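Local coordinates for protein VP1 (PDB 4FMH) that builds the pentameric units of the Merkel cell polyomavirus capsid and carries a binding site for sialylated receptor glycans, at residues I24-N29 and L251-A256; I95-E100 and T234-E239; G129-M134 and T224-S229; H133-G138 and R276-T281. One frame throughout, in Å; residues are numbered along the deposited sequence.

Interaction 1 of 4, residues I24-N29 and L251-A256; sequences IELYLN and LFISCA
L28 turns its CG anti to its own carbonyl carbon (chi1 -74°), while C255 holds SG between its backbone N and carbonyl carbon (chi1 69°); the two torsions bring the leucine branch and the sulfur against each other. CD1 of L28 lies 3.8 Å from SG of C255, and CB of L28 is 4.0 Å from the same sulfur. The same methyl, L28 CD1, also comes 3.6 Å from the backbone O of I253 and 4.0 Å from I253 CG2, so it lies between I253 and C255, two successive inward-pointing residues of the other strand. Two residues earlier, L26 and I253 meet tip to tip: L26 CD1 lies 4.0 Å from both CB and CG2 of I253. The second methyl of L26 would press closely on CD1 of I253, but L26 has two deposited conformers, and that tightness is doubtful. At the far end I24 and L251 touch more lightly, CG2 to CD2 at 4.4 Å.

The strands belong to opposite sheets of the VP1 jelly roll. Strand 11-28 is hydrogen-bonded to strand 269-287, strand 250-263 to strands 71-76 and 131-138, and the segment axes here approach to 8.7 Å at an angle of 35°, as two packed sheets do. I137 and F278 also lean on I253.

No hydrogen bond crosses the gap. Leucine, isoleucine and a compact cysteine thiol suit this interior because they offer branched or small nonpolar surfaces, so cohesion between the sheets here rests on dispersion and the exclusion of water.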
# COMPACT_ATOMS: atom_id res chain seq x y z
N ILE B 24 14.38 -23.47 19.19
CA ILE B 24 13.30 -23.44 20.19
C ILE B 24 11.96 -23.13 19.52
O ILE B 24 11.88 -22.22 18.69
CB ILE B 24 13.62 -22.40 21.31
CG1 ILE B 24 14.79 -22.88 22.20
CG2 ILE B 24 12.37 -22.06 22.15
CD1 ILE B 24 14.53 -24.15 23.01
N GLU B 25 10.92 -23.90 19.87
CA GLU B 25 9.57 -23.74 19.31
C GLU B 25 8.57 -23.44 20.42
O GLU B 25 8.66 -24.02 21.50
CB GLU B 25 9.12 -25.03 18.62
CG GLU B 25 9.63 -25.24 17.22
CD GLU B 25 8.81 -26.28 16.45
OE1 GLU B 25 7.70 -26.64 16.92
OE2 GLU B 25 9.26 -26.73 15.38
N LEU B 26 7.63 -22.55 20.14
CA LEU B 26 6.51 -22.31 21.05
C LEU B 26 5.39 -21.61 20.32
O LEU B 26 5.55 -21.13 19.19
CB LEU B 26 6.92 -21.49 22.28
CG LEU B 26 7.38 -20.04 22.04
CD1 LEU B 26 6.91 -19.10 23.15
CD2 LEU B 26 8.89 -20.00 21.88
N TYR B 27 4.25 -21.55 20.99
CA TYR B 27 3.12 -20.76 20.55
C TYR B 27 2.57 -20.02 21.76
O TYR B 27 2.71 -20.49 22.90
CB TYR B 27 2.05 -21.62 19.86
CG TYR B 27 1.38 -22.62 20.78
CD1 TYR B 27 0.27 -22.26 21.55
CD2 TYR B 27 1.85 -23.93 20.87
CE1 TYR B 27 -0.35 -23.17 22.40
CE2 TYR B 27 1.24 -24.86 21.72
CZ TYR B 27 0.13 -24.47 22.47
OH TYR B 27 -0.48 -25.37 23.31
N LEU B 28 1.95 -18.88 21.51
CA LEU B 28 1.32 -18.10 22.56
C LEU B 28 -0.12 -17.82 22.17
O LEU B 28 -0.37 -17.20 21.13
CB LEU B 28 2.07 -16.78 22.79
CG LEU B 28 3.42 -16.85 23.51
CD1 LEU B 28 4.16 -15.50 23.41
CD2 LEU B 28 3.23 -17.24 24.98
N ASN B 29 -1.06 -18.30 22.97
CA ASN B 29 -2.47 -17.98 22.75
C ASN B 29 -2.80 -16.56 23.19
O ASN B 29 -2.16 -16.04 24.11
CB ASN B 29 -3.38 -18.99 23.45
CG ASN B 29 -3.63 -20.22 22.61
OD1 ASN B 29 -3.96 -20.12 21.43
ND2 ASN B 29 -3.45 -21.39 23.22
N LEU B 251 14.96 -17.19 27.60
CA LEU B 251 14.57 -16.49 26.40
C LEU B 251 13.15 -15.96 26.58
O LEU B 251 12.23 -16.72 26.90
CB LEU B 251 14.63 -17.42 25.19
CG LEU B 251 14.18 -16.89 23.82
CD1 LEU B 251 15.17 -15.89 23.26
CD2 LEU B 251 14.02 -18.05 22.85
N PHE B 252 12.98 -14.66 26.39
CA PHE B 252 11.69 -14.02 26.57
C PHE B 252 11.02 -13.76 25.23
O PHE B 252 11.60 -13.14 24.34
CB PHE B 252 11.82 -12.73 27.37
CG PHE B 252 11.94 -12.95 28.85
CD1 PHE B 252 13.16 -13.31 29.42
CD2 PHE B 252 10.83 -12.83 29.68
CE1 PHE B 252 13.29 -13.53 30.80
CE2 PHE B 252 10.94 -13.04 31.07
CZ PHE B 252 12.17 -13.39 31.62
N ILE B 253 9.79 -14.25 25.10
CA ILE B 253 9.00 -14.12 23.88
C ILE B 253 7.69 -13.42 24.23
O ILE B 253 6.95 -13.89 25.10
CB ILE B 253 8.73 -15.50 23.26
CG1 ILE B 253 10.06 -16.28 23.13
CG2 ILE B 253 7.93 -15.37 21.95
CD1 ILE B 253 10.34 -16.91 21.80
N SER B 254 7.42 -12.31 23.54
CA SER B 254 6.26 -11.47 23.83
C SER B 254 5.51 -11.17 22.54
O SER B 254 6.13 -11.08 21.48
CB SER B 254 6.69 -10.15 24.45
OG SER B 254 7.61 -10.35 25.51
N CYS B 255 4.20 -10.99 22.63
CA CYS B 255 3.43 -10.61 21.44
C CYS B 255 2.02 -10.12 21.73
O CYS B 255 1.52 -10.21 22.86
CB CYS B 255 3.39 -11.78 20.44
SG CYS B 255 2.42 -13.19 20.98
N ALA B 256 1.38 -9.59 20.70
CA ALA B 256 -0.03 -9.22 20.75
C ALA B 256 -0.53 -9.23 19.32
O ALA B 256 0.16 -8.73 18.43
CB ALA B 256 -0.21 -7.83 21.35

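Interaction 2 of 4, residues I95-E100 and T234-E239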
# COMPACT_ATOMS: atom_id res chain seq x y z
N ILE B 95 19.54 -15.46 17.21
CA ILE B 95 20.04 -14.89 15.95
C ILE B 95 18.97 -14.69 14.87
O ILE B 95 19.11 -13.80 14.02
CB ILE B 95 21.28 -15.65 15.40
CG1 ILE B 95 20.90 -17.06 14.91
CG2 ILE B 95 22.40 -15.68 16.46
CD1 ILE B 95 22.07 -17.82 14.28
N SER B 96 17.92 -15.49 14.91
CA SER B 96 16.81 -15.34 13.96
C SER B 96 15.55 -15.98 14.51
O SER B 96 15.61 -16.81 15.42
CB SER B 96 17.16 -15.95 12.60
OG SER B 96 17.48 -17.33 12.71
N VAL B 97 14.42 -15.59 13.94
CA VAL B 97 13.13 -16.13 14.33
C VAL B 97 12.22 -16.25 13.11
O VAL B 97 12.21 -15.37 12.24
CB VAL B 97 12.44 -15.29 15.45
CG1 VAL B 97 12.28 -13.82 15.03
CG2 VAL B 97 11.10 -15.89 15.87
N LYS B 98 11.49 -17.36 13.04
CA LYS B 98 10.37 -17.50 12.13
C LYS B 98 9.13 -17.41 12.99
O LYS B 98 8.97 -18.16 13.96
CB LYS B 98 10.38 -18.85 11.42
CG LYS B 98 11.41 -18.98 10.32
CD LYS B 98 11.16 -20.23 9.50
CE LYS B 98 11.91 -20.20 8.19
NZ LYS B 98 11.63 -21.43 7.41
N THR B 99 8.25 -16.48 12.65
CA THR B 99 7.05 -16.26 13.45
C THR B 99 5.84 -16.10 12.53
O THR B 99 5.95 -15.54 11.44
CB THR B 99 7.22 -15.07 14.44
OG1 THR B 99 6.06 -14.93 15.27
CG2 THR B 99 7.50 -13.75 13.71
N GLU B 100 4.70 -16.61 12.98
CA GLU B 100 3.49 -16.63 12.17
C GLU B 100 2.27 -16.47 13.06
O GLU B 100 2.19 -17.09 14.13
CB GLU B 100 3.41 -17.96 11.41
CG GLU B 100 2.22 -18.10 10.47
CD GLU B 100 2.48 -19.13 9.38
OE1 GLU B 100 3.50 -18.99 8.67
OE2 GLU B 100 1.68 -20.08 9.24
N THR B 234 13.05 -13.39 10.34
CA THR B 234 13.56 -12.14 10.88
C THR B 234 14.93 -12.37 11.52
O THR B 234 15.08 -13.24 12.37
CB THR B 234 12.60 -11.53 11.93
OG1 THR B 234 11.32 -11.31 11.33
CG2 THR B 234 13.14 -10.22 12.47
N VAL B 235 15.92 -11.59 11.09
CA VAL B 235 17.26 -11.67 11.65
C VAL B 235 17.31 -10.75 12.87
O VAL B 235 16.85 -9.60 12.81
CB VAL B 235 18.33 -11.27 10.59
CG1 VAL B 235 19.72 -11.18 11.21
CG2 VAL B 235 18.33 -12.27 9.43
N LEU B 236 17.86 -11.25 13.97
CA LEU B 236 17.80 -10.56 15.27
C LEU B 236 19.11 -9.87 15.65
O LEU B 236 19.21 -9.23 16.70
CB LEU B 236 17.36 -11.52 16.38
CG LEU B 236 15.98 -12.18 16.23
CD1 LEU B 236 15.80 -13.32 17.22
CD2 LEU B 236 14.84 -11.15 16.38
N LEU B 237 20.12 -10.00 14.79
CA LEU B 237 21.42 -9.38 15.01
C LEU B 237 21.31 -7.86 14.92
O LEU B 237 20.59 -7.34 14.06
CB LEU B 237 22.45 -9.89 14.00
CG LEU B 237 22.68 -11.40 13.89
CD1 LEU B 237 23.88 -11.68 12.97
CD2 LEU B 237 22.89 -12.05 15.26
N ASP B 238 22.02 -7.17 15.80
CA ASP B 238 22.08 -5.71 15.75
C ASP B 238 23.14 -5.29 14.72
O ASP B 238 23.67 -6.14 13.99
CB ASP B 238 22.35 -5.11 17.14
CG ASP B 238 23.71 -5.50 17.73
OD1 ASP B 238 24.59 -5.99 16.99
OD2 ASP B 238 23.89 -5.31 18.95
N GLU B 239 23.43 -4.00 14.65
CA GLU B 239 24.41 -3.47 13.69
C GLU B 239 25.82 -4.05 13.89
O GLU B 239 26.62 -4.09 12.96
CB GLU B 239 24.45 -1.93 13.72
CG GLU B 239 24.89 -1.32 15.05
CD GLU B 239 23.74 -1.02 16.01
OE1 GLU B 239 22.72 -1.76 16.02
OE2 GLU B 239 23.86 -0.05 16.78
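An antiparallel pairing of S96 and V97 with V235 and T234 joins strand 89-101 to the short strand 234-235, within the sheet of the jelly roll that also contains strand 269-287. S96 and V235 form the non-hydrogen-bonded pair, their CA atoms 4.4 Å apart; V97 and T234 form the hydrogen-bonded one. V97 N donates to T234 O at 2.9 Å, and T234 N returns the bond to V97 O at the same length. Where the regular strand ends, L236 N still reaches I95 O at 2.8 Å, carrying the pairing one residue into the following turn.

On the opposite edge of strand 89-101, I95 and S96 both face T281, a classic beta bulge. Toward strand 234-235, S96 CA makes a CA-H...O contact with T234 O at 3.2 Å.

V97 and T234 lie side by side and point to the same face of the sheet, where F135 of strand 131-138 packs on both. Beta-branched residues are at home in extended backbone, and here V97 CG1 meets T234 CB at 3.9 Å. L236 points toward strand 89-101: chi1 (-61°) carries CG over to that strand, and with chi2 at 168° the methyls part, CD1 resting on the backbone C of S96 and CD2 on V97 CG1. L237, one residue further on, lies alongside I95 and points the same way; its CD2 sits 3.9 Å from both CB and CG2 of I95.

Interaction 3 of 4, residues G129-M134 and T224-S229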
# COMPACT_ATOMS: atom_id res chain seq x y z
N GLY B 129 -11.52 -3.95 11.32
CA GLY B 129 -11.37 -2.76 12.16
C GLY B 129 -10.02 -2.70 12.84
O GLY B 129 -8.98 -2.91 12.20
N VAL B 130 -10.03 -2.40 14.14
CA VAL B 130 -8.79 -2.18 14.88
C VAL B 130 -7.87 -3.41 14.85
O VAL B 130 -8.27 -4.50 15.26
CB VAL B 130 -9.06 -1.77 16.35
CG1 VAL B 130 -7.75 -1.67 17.13
CG2 VAL B 130 -9.83 -0.43 16.40
N ASN B 131 -6.66 -3.21 14.32
CA ASN B 131 -5.59 -4.21 14.41
C ASN B 131 -4.42 -3.70 15.22
O ASN B 131 -4.07 -2.51 15.16
CB ASN B 131 -5.09 -4.63 13.03
CG ASN B 131 -5.89 -5.78 12.43
OD1 ASN B 131 -5.39 -6.90 12.32
ND2 ASN B 131 -7.14 -5.51 12.06
N TYR B 132 -3.81 -4.60 15.99
CA TYR B 132 -2.56 -4.31 16.67
C TYR B 132 -1.73 -5.58 16.64
O TYR B 132 -2.17 -6.63 17.14
CB TYR B 132 -2.81 -3.86 18.11
CG TYR B 132 -1.57 -3.47 18.88
CD1 TYR B 132 -0.96 -2.22 18.69
CD2 TYR B 132 -1.00 -4.35 19.81
CE1 TYR B 132 0.19 -1.86 19.40
CE2 TYR B 132 0.15 -3.99 20.52
CZ TYR B 132 0.74 -2.75 20.31
OH TYR B 132 1.86 -2.41 21.02
N HIS B 133 -0.54 -5.48 16.06
CA HIS B 133 0.34 -6.64 15.91
C HIS B 133 1.76 -6.30 16.31
O HIS B 133 2.33 -5.33 15.82
CB HIS B 133 0.31 -7.16 14.48
CG HIS B 133 -1.06 -7.57 14.04
ND1 HIS B 133 -1.62 -8.78 14.39
CD2 HIS B 133 -2.01 -6.90 13.34
CE1 HIS B 133 -2.84 -8.85 13.89
NE2 HIS B 133 -3.10 -7.72 13.26
N MET B 134 2.31 -7.11 17.20
CA MET B 134 3.68 -6.94 17.64
C MET B 134 4.24 -8.26 18.14
O MET B 134 3.50 -9.13 18.61
CB MET B 134 3.78 -5.86 18.74
CG MET B 134 3.35 -6.28 20.15
SD MET B 134 4.64 -7.04 21.17
CE MET B 134 5.77 -5.67 21.39
N THR B 224 -8.93 -6.28 7.66
CA THR B 224 -7.83 -6.98 8.28
C THR B 224 -7.06 -7.65 7.16
O THR B 224 -7.61 -8.48 6.42
CB THR B 224 -8.33 -8.00 9.31
OG1 THR B 224 -8.93 -7.29 10.40
CG2 THR B 224 -7.16 -8.88 9.85
N VAL B 225 -5.79 -7.27 7.03
CA VAL B 225 -4.94 -7.72 5.93
C VAL B 225 -3.70 -8.35 6.55
O VAL B 225 -2.86 -7.66 7.14
CB VAL B 225 -4.55 -6.54 5.01
CG1 VAL B 225 -3.53 -6.98 3.94
CG2 VAL B 225 -5.78 -5.91 4.36
N LEU B 226 -3.60 -9.68 6.44
CA LEU B 226 -2.51 -10.43 7.08
C LEU B 226 -1.90 -11.42 6.09
O LEU B 226 -2.60 -11.94 5.22
CB LEU B 226 -3.02 -11.16 8.33
CG LEU B 226 -3.60 -10.27 9.45
CD1 LEU B 226 -4.31 -11.11 10.51
CD2 LEU B 226 -2.51 -9.39 10.08
N GLN B 227 -0.61 -11.66 6.24
CA GLN B 227 0.09 -12.67 5.45
C GLN B 227 0.64 -13.78 6.34
O GLN B 227 0.83 -13.59 7.54
CB GLN B 227 1.24 -12.06 4.64
CG GLN B 227 0.82 -11.02 3.59
CD GLN B 227 0.72 -9.64 4.18
OE1 GLN B 227 1.48 -9.30 5.09
NE2 GLN B 227 -0.23 -8.83 3.69
N PHE B 228 0.87 -14.94 5.74
CA PHE B 228 1.50 -16.06 6.41
C PHE B 228 2.32 -16.86 5.40
O PHE B 228 1.90 -17.03 4.26
CB PHE B 228 0.45 -16.96 7.09
CG PHE B 228 -0.71 -17.36 6.19
CD1 PHE B 228 -1.78 -16.48 5.97
CD2 PHE B 228 -0.75 -18.62 5.61
CE1 PHE B 228 -2.86 -16.84 5.15
CE2 PHE B 228 -1.82 -18.99 4.79
CZ PHE B 228 -2.88 -18.09 4.56
N SER B 229 3.50 -17.30 5.82
CA SER B 229 4.37 -18.12 4.98
C SER B 229 5.45 -18.69 5.86
O SER B 229 5.98 -17.99 6.73
CB SER B 229 5.04 -17.28 3.88
OG SER B 229 5.97 -18.06 3.14
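N131 sends its side chain from CB toward T224, crossing the threonine at about a right angle, and its amide is gripped at both tips. ND2 spends its two N-H bonds on different acceptors, both close to the amide plane: T224 OG1 at 3.0 Å, and G129 O of its own segment at 3.2 Å. OD1 lies 3.6 Å from the methyl CG2 of T224, and through an in-plane lone pair it accepts a short bond of 2.6 Å from H133 NE2. Three bonds thus fix the rotation of the amide. G129 has backbone angles that by themselves call for glycine.

This is a place where the jelly-roll strand 131-138 is met by segment 224-229, whose L226 to S229 pair antiparallel with a strand of the second subunit and so continue that subunit's sheet. T224 OG1 also binds V259 O, making the hydroxyl both donor and acceptor.

The imidazole of H133, held at its edge by N131, receives L226 over one face: CD2 of L226 stands 4.0 Å from the ring centroid in a CH-pi contact, closest to NE2. At the other nitrogen of H133, ND1 is hydrogen-bonded to D257 OD1.

Interaction 4 of 4, residues H133-G138 and R276-T281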
# COMPACT_ATOMS: atom_id res chain seq x y z
N HIS B 133 -0.54 -5.48 16.06
CA HIS B 133 0.34 -6.64 15.91
C HIS B 133 1.76 -6.30 16.31
O HIS B 133 2.33 -5.33 15.82
CB HIS B 133 0.31 -7.16 14.48
CG HIS B 133 -1.06 -7.57 14.04
ND1 HIS B 133 -1.62 -8.78 14.39
CD2 HIS B 133 -2.01 -6.90 13.34
CE1 HIS B 133 -2.84 -8.85 13.89
NE2 HIS B 133 -3.10 -7.72 13.26
N MET B 134 2.31 -7.11 17.20
CA MET B 134 3.68 -6.94 17.64
C MET B 134 4.24 -8.26 18.14
O MET B 134 3.50 -9.13 18.61
CB MET B 134 3.78 -5.86 18.74
CG MET B 134 3.35 -6.28 20.15
SD MET B 134 4.64 -7.04 21.17
CE MET B 134 5.77 -5.67 21.39
N PHE B 135 5.55 -8.42 18.01
CA PHE B 135 6.25 -9.52 18.67
C PHE B 135 7.61 -9.00 19.10
O PHE B 135 8.13 -8.03 18.52
CB PHE B 135 6.34 -10.78 17.79
CG PHE B 135 7.33 -10.67 16.65
CD1 PHE B 135 6.96 -10.11 15.43
CD2 PHE B 135 8.63 -11.16 16.79
CE1 PHE B 135 7.87 -10.02 14.37
CE2 PHE B 135 9.54 -11.08 15.74
CZ PHE B 135 9.16 -10.52 14.54
N ALA B 136 8.17 -9.64 20.13
CA ALA B 136 9.46 -9.27 20.67
C ALA B 136 10.21 -10.53 21.09
O ALA B 136 9.60 -11.48 21.62
CB ALA B 136 9.30 -8.35 21.86
N ILE B 137 11.51 -10.52 20.84
CA ILE B 137 12.41 -11.58 21.29
C ILE B 137 13.51 -10.89 22.09
O ILE B 137 14.15 -9.97 21.59
CB ILE B 137 13.04 -12.35 20.10
CG1 ILE B 137 11.98 -12.78 19.06
CG2 ILE B 137 13.91 -13.52 20.61
CD1 ILE B 137 10.97 -13.81 19.55
N GLY B 138 13.71 -11.35 23.33
CA GLY B 138 14.73 -10.76 24.20
C GLY B 138 15.41 -11.76 25.13
O GLY B 138 14.92 -12.87 25.32
N ARG B 276 0.04 -16.84 18.11
CA ARG B 276 1.25 -16.65 17.35
C ARG B 276 2.25 -17.77 17.65
O ARG B 276 2.44 -18.17 18.81
CB ARG B 276 1.87 -15.28 17.66
CG ARG B 276 3.08 -14.95 16.78
CD ARG B 276 3.66 -13.59 17.12
NE ARG B 276 2.95 -12.50 16.44
CZ ARG B 276 3.27 -12.04 15.23
NH1 ARG B 276 4.27 -12.58 14.55
NH2 ARG B 276 2.57 -11.04 14.70
N TYR B 277 2.85 -18.27 16.58
CA TYR B 277 3.89 -19.29 16.65
C TYR B 277 5.27 -18.67 16.46
O TYR B 277 5.43 -17.71 15.71
CB TYR B 277 3.62 -20.35 15.57
CG TYR B 277 4.79 -21.29 15.36
CD1 TYR B 277 4.99 -22.39 16.18
CD2 TYR B 277 5.71 -21.05 14.33
CE1 TYR B 277 6.07 -23.24 15.99
CE2 TYR B 277 6.79 -21.90 14.14
CZ TYR B 277 6.96 -22.99 14.96
OH TYR B 277 8.04 -23.82 14.76
N PHE B 278 6.27 -19.25 17.15
CA PHE B 278 7.66 -18.82 17.06
C PHE B 278 8.59 -20.02 16.94
O PHE B 278 8.44 -21.02 17.66
CB PHE B 278 8.10 -18.09 18.33
CG PHE B 278 7.26 -16.91 18.68
CD1 PHE B 278 6.09 -17.07 19.42
CD2 PHE B 278 7.67 -15.62 18.33
CE1 PHE B 278 5.32 -15.97 19.77
CE2 PHE B 278 6.90 -14.51 18.68
CZ PHE B 278 5.73 -14.69 19.41
N ASN B 279 9.55 -19.91 16.03
CA ASN B 279 10.71 -20.80 15.97
C ASN B 279 11.99 -19.95 16.00
O ASN B 279 12.34 -19.31 15.01
CB ASN B 279 10.67 -21.69 14.72
CG ASN B 279 11.71 -22.82 14.75
OD1 ASN B 279 12.85 -22.62 15.14
ND2 ASN B 279 11.30 -24.00 14.31
N VAL B 280 12.67 -19.94 17.15
CA VAL B 280 13.84 -19.09 17.36
C VAL B 280 15.12 -19.91 17.26
O VAL B 280 15.25 -20.94 17.90
CB VAL B 280 13.79 -18.39 18.75
CG1 VAL B 280 15.02 -17.52 18.96
CG2 VAL B 280 12.52 -17.57 18.89
N THR B 281 16.07 -19.44 16.45
CA THR B 281 17.38 -20.07 16.33
C THR B 281 18.36 -19.35 17.23
O THR B 281 18.46 -18.12 17.19
CB THR B 281 17.90 -20.04 14.87
OG1 THR B 281 16.99 -20.74 14.02
CG2 THR B 281 19.28 -20.68 14.75
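The side chains of F135 and R276 run across each other at about a right angle, yet their flat groups are only 24° from parallel, with CB and CD1 of the phenylalanine lying over one face of the guanidinium. CD1 of F135 is 3.8 Å from R276 NH1. In R276 the extended first two torsions carry CD to 3.9 Å from F135 CB, and the bend at chi3 (-84°) turns the guanidinium toward the ring. From another direction the edge of the F278 ring reaches that same carbon, CE2 to CB at 3.9 Å. Next along, CD1 of I137 is shared by F278 CD2 at 4.0 Å and V280 CG2 at 4.1 Å, the isoleucine sliding past both residues in opposite directions.

Strands 131-138 and 276-281 lie in the two facing sheets of the jelly roll, their segment axes 10.1 Å apart at closest and 29° askew; the bulky side chains span that gap.

Outward, the ring of F135 stacks on Y213. NH1 of R276 is hydrogen-bonded to T99 OG1, and NH2 forms a salt bridge with D257 OD1, the same carboxylate oxygen that H133 uses.

The arginine suits its buried place because its flat face can lie against hydrocarbon while its N-H groups find polar partners at the rim. Two cationic or potentially cationic neighbours would be expected to favour the charged carboxylate of D257.

Overall arrangement
Interactions 1 and 4 form one core, their centres about 5 Å apart: strand 250-263 bonds to 131-138 on one side of the sandwich, and 11-28 to 269-287 on the other, each contact bridging the gap between the sheets. Interaction 2, its centre about 9 Å from that of interaction 4, is joined to it through the sheet by K98 O with N279 N and by E100 O with Y277 N, both at 2.8 Å. Interaction 3 shares H133 and M134 with interaction 4, their centres about 15 Å apart. In interaction 3, segment 224-229 pairs with a strand of a neighbouring subunit of the pentamer. None of the four contributes residues to the glycan pocket, which includes W45, Y50 and K264.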